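Local coordinates for protein GCN5-related N-acetyltransferase (Kribbella flavida, PDB 4IUS) that probably transfers an acyl group, most likely acetyl from acetyl-CoA, as a member of the GNAT family, at residues L114-V127 and G201-Q213. The protein carries 1 engineered substitution. Numbering follows the deposited sequence. Where two conformers were deposited one is given.
Sequences LLVPEFPAGVTAAV and GLGALATAYATQQ
Leu205 meets Phe119 because its CG stands anti to the carbonyl carbon (chi1 -65°), sending both methyls off the helix flank. CD1 of Leu205 sits over one face, 3.9 Å from the Phe119 ring centroid and 6° off the normal, a centred CH-pi contact, while CD2 lies by the CD1/CE1 side of the ring. The first methyl also meets Pro120 CD tip to tip and touches Val123 CG1; Leu205 CD2 packs 3.7 Å from Pro117 CB. Tyr209 has CG anti to the backbone N, which places one ring face against Ala125, whose CB lies 3.7 Å from the Tyr209 ring centroid; Gln213 CG covers the opposite face. Further along the helix, Leu114 CD2 approaches Gln212 N at 3.6 Å. With apolar side-chain pairs throughout and hydrogen bonds between the segments absent, the interface is essentially apolar, and it buries Leu115 O without a partner, 3.9 Å from Ala208 CB. At the helix start, backbone N atoms of Gly201, Gly203 and Ala204 hydrogen-bond a malonate ion, probably from the crystallisation liquor, where GNAT relatives bind the CoA pyrophosphate. Strand 123-127 edges the mixed sheet, its N-to-C direction 39° from that of helix 202-213: helix-on-sheet packing of the GNAT fold.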
# COMPACT_ATOMS: atom_id res chain seq x y z
N LEU A 114 6.52 16.35 -8.05
CA LEU A 114 6.76 16.24 -6.62
C LEU A 114 7.37 17.56 -6.09
O LEU A 114 8.27 18.15 -6.71
CB LEU A 114 7.74 15.12 -6.32
CG LEU A 114 8.11 14.91 -4.84
CD1 LEU A 114 6.90 14.48 -4.01
CD2 LEU A 114 9.25 13.91 -4.78
N LEU A 115 6.87 17.99 -4.93
CA LEU A 115 7.36 19.18 -4.21
C LEU A 115 7.80 18.72 -2.84
O LEU A 115 7.03 18.08 -2.12
CB LEU A 115 6.25 20.26 -4.10
CG LEU A 115 5.57 20.72 -5.42
CD1 LEU A 115 4.28 21.53 -5.23
CD2 LEU A 115 6.56 21.51 -6.26
N VAL A 116 9.09 18.90 -2.52
CA VAL A 116 9.58 18.65 -1.17
C VAL A 116 9.56 19.99 -0.45
O VAL A 116 10.28 20.91 -0.86
CB VAL A 116 10.97 18.00 -1.16
CG1 VAL A 116 11.41 17.77 0.28
CG2 VAL A 116 10.98 16.70 -1.97
N PRO A 117 8.78 20.12 0.64
CA PRO A 117 8.73 21.37 1.37
C PRO A 117 10.06 21.77 1.99
O PRO A 117 10.94 20.93 2.18
CB PRO A 117 7.72 21.10 2.48
CG PRO A 117 6.92 19.93 2.01
CD PRO A 117 7.89 19.10 1.25
N GLU A 118 10.19 23.03 2.34
CA GLU A 118 11.34 23.47 3.11
C GLU A 118 11.32 22.81 4.48
O GLU A 118 10.27 22.66 5.10
CB GLU A 118 11.27 25.00 3.25
CG GLU A 118 12.34 25.63 4.14
CD GLU A 118 12.35 27.15 4.17
OE1 GLU A 118 11.47 27.79 3.54
OE2 GLU A 118 13.28 27.70 4.82
N PHE A 119 12.50 22.43 4.96
CA PHE A 119 12.63 21.81 6.28
C PHE A 119 12.80 22.91 7.35
O PHE A 119 13.62 23.82 7.16
CB PHE A 119 13.86 20.90 6.30
CG PHE A 119 13.64 19.53 5.69
CD1 PHE A 119 12.96 19.33 4.50
CD2 PHE A 119 14.03 18.43 6.40
CE1 PHE A 119 12.79 18.06 4.02
CE2 PHE A 119 13.83 17.15 5.93
CZ PHE A 119 13.22 16.97 4.74
N PRO A 120 12.03 22.84 8.47
CA PRO A 120 12.22 23.79 9.55
C PRO A 120 13.60 23.66 10.20
O PRO A 120 14.31 22.68 10.01
CB PRO A 120 11.13 23.44 10.54
CG PRO A 120 10.18 22.57 9.83
CD PRO A 120 10.92 21.91 8.73
N ALA A 121 13.95 24.65 11.00
CA ALA A 121 15.22 24.63 11.74
C ALA A 121 15.30 23.37 12.61
O ALA A 121 14.33 22.97 13.24
CB ALA A 121 15.34 25.89 12.63
N GLY A 122 16.47 22.74 12.60
CA GLY A 122 16.72 21.54 13.40
C GLY A 122 16.31 20.24 12.75
O GLY A 122 16.60 19.17 13.31
N VAL A 123 15.63 20.31 11.61
CA VAL A 123 15.04 19.13 11.00
C VAL A 123 15.91 18.68 9.82
O VAL A 123 16.28 19.48 8.96
CB VAL A 123 13.57 19.36 10.56
CG1 VAL A 123 12.96 18.10 9.99
CG2 VAL A 123 12.72 19.87 11.71
N THR A 124 16.24 17.39 9.79
CA THR A 124 17.07 16.82 8.75
C THR A 124 16.42 15.51 8.28
O THR A 124 15.49 15.01 8.92
CB THR A 124 18.51 16.58 9.27
OG1 THR A 124 18.48 15.61 10.34
CG2 THR A 124 19.19 17.87 9.76
N ALA A 125 16.93 14.93 7.23
CA ALA A 125 16.44 13.67 6.71
C ALA A 125 17.59 12.75 6.35
O ALA A 125 18.64 13.23 5.92
CB ALA A 125 15.60 13.86 5.46
N ALA A 126 17.36 11.46 6.48
CA ALA A 126 18.32 10.47 6.06
C ALA A 126 17.59 9.21 5.62
O ALA A 126 16.70 8.72 6.30
CB ALA A 126 19.26 10.12 7.22
N VAL A 127 18.03 8.59 4.54
CA VAL A 127 17.56 7.29 4.12
C VAL A 127 17.97 6.25 5.18
O VAL A 127 19.07 6.29 5.73
CB VAL A 127 18.16 6.92 2.75
CG1 VAL A 127 19.64 6.59 2.88
CG2 VAL A 127 17.39 5.78 2.11
N GLY A 201 4.09 19.20 10.46
CA GLY A 201 4.51 19.01 9.06
C GLY A 201 5.52 17.91 8.82
O GLY A 201 5.88 17.70 7.69
N LEU A 202 5.94 17.17 9.86
CA LEU A 202 7.05 16.24 9.73
C LEU A 202 6.64 14.97 8.98
O LEU A 202 7.47 14.41 8.26
CB LEU A 202 7.63 15.89 11.10
CG LEU A 202 8.13 17.11 11.89
CD1 LEU A 202 8.45 16.75 13.34
CD2 LEU A 202 9.29 17.79 11.18
N GLY A 203 5.38 14.53 9.10
CA GLY A 203 4.88 13.40 8.30
C GLY A 203 4.87 13.69 6.83
O GLY A 203 5.19 12.85 6.01
N ALA A 204 4.50 14.91 6.49
CA ALA A 204 4.53 15.36 5.10
C ALA A 204 5.98 15.41 4.58
O ALA A 204 6.26 15.00 3.44
CB ALA A 204 3.84 16.73 4.96
N LEU A 205 6.92 15.89 5.40
CA LEU A 205 8.34 15.87 4.99
C LEU A 205 8.81 14.46 4.71
O LEU A 205 9.51 14.19 3.74
CB LEU A 205 9.27 16.53 6.02
CG LEU A 205 9.09 18.01 6.26
CD1 LEU A 205 10.16 18.43 7.26
CD2 LEU A 205 9.15 18.85 5.00
N ALA A 206 8.43 13.54 5.60
CA ALA A 206 8.83 12.15 5.45
C ALA A 206 8.30 11.56 4.15
O ALA A 206 8.99 10.90 3.38
CB ALA A 206 8.40 11.33 6.66
N THR A 207 7.01 11.82 3.92
CA THR A 207 6.34 11.34 2.70
C THR A 207 7.04 11.88 1.47
O THR A 207 7.35 11.14 0.53
CB THR A 207 4.87 11.76 2.68
OG1 THR A 207 4.21 11.24 3.84
CG2 THR A 207 4.16 11.24 1.45
N ALA A 208 7.33 13.18 1.46
CA ALA A 208 7.96 13.84 0.32
C ALA A 208 9.35 13.29 0.06
O ALA A 208 9.73 12.99 -1.06
CB ALA A 208 7.97 15.35 0.53
N TYR A 209 10.13 13.13 1.14
CA TYR A 209 11.51 12.67 1.00
C TYR A 209 11.58 11.21 0.61
O TYR A 209 12.39 10.84 -0.23
CB TYR A 209 12.29 12.94 2.32
CG TYR A 209 13.77 12.70 2.19
CD1 TYR A 209 14.57 13.53 1.42
CD2 TYR A 209 14.37 11.65 2.87
CE1 TYR A 209 15.91 13.27 1.30
CE2 TYR A 209 15.72 11.40 2.74
CZ TYR A 209 16.48 12.22 1.94
OH TYR A 209 17.86 11.99 1.82
N ALA A 210 10.67 10.38 1.13
CA ALA A 210 10.59 8.97 0.72
C ALA A 210 10.22 8.87 -0.79
O ALA A 210 10.82 8.11 -1.54
CB ALA A 210 9.59 8.17 1.53
N THR A 211 9.25 9.69 -1.21
CA THR A 211 8.84 9.70 -2.61
C THR A 211 10.05 10.10 -3.48
O THR A 211 10.33 9.50 -4.51
CB THR A 211 7.66 10.65 -2.86
OG1 THR A 211 6.59 10.30 -1.99
CG2 THR A 211 7.17 10.51 -4.29
N GLN A 212 10.74 11.17 -3.05
CA GLN A 212 11.87 11.65 -3.80
C GLN A 212 12.94 10.60 -3.92
O GLN A 212 13.52 10.42 -5.00
CB GLN A 212 12.45 12.87 -3.11
CG GLN A 212 13.59 13.52 -3.87
CD GLN A 212 14.15 14.69 -3.12
OE1 GLN A 212 14.63 14.53 -2.02
NE2 GLN A 212 14.00 15.87 -3.67
N GLN A 213 13.23 9.84 -2.87
CA GLN A 213 14.21 8.80 -2.97
C GLN A 213 13.77 7.62 -3.85
O GLN A 213 14.58 7.07 -4.62
CB GLN A 213 14.61 8.33 -1.55
CG GLN A 213 15.23 9.42 -0.69
CD GLN A 213 16.32 10.15 -1.43
OE1 GLN A 213 17.29 9.55 -1.85
NE2 GLN A 213 16.12 11.46 -1.66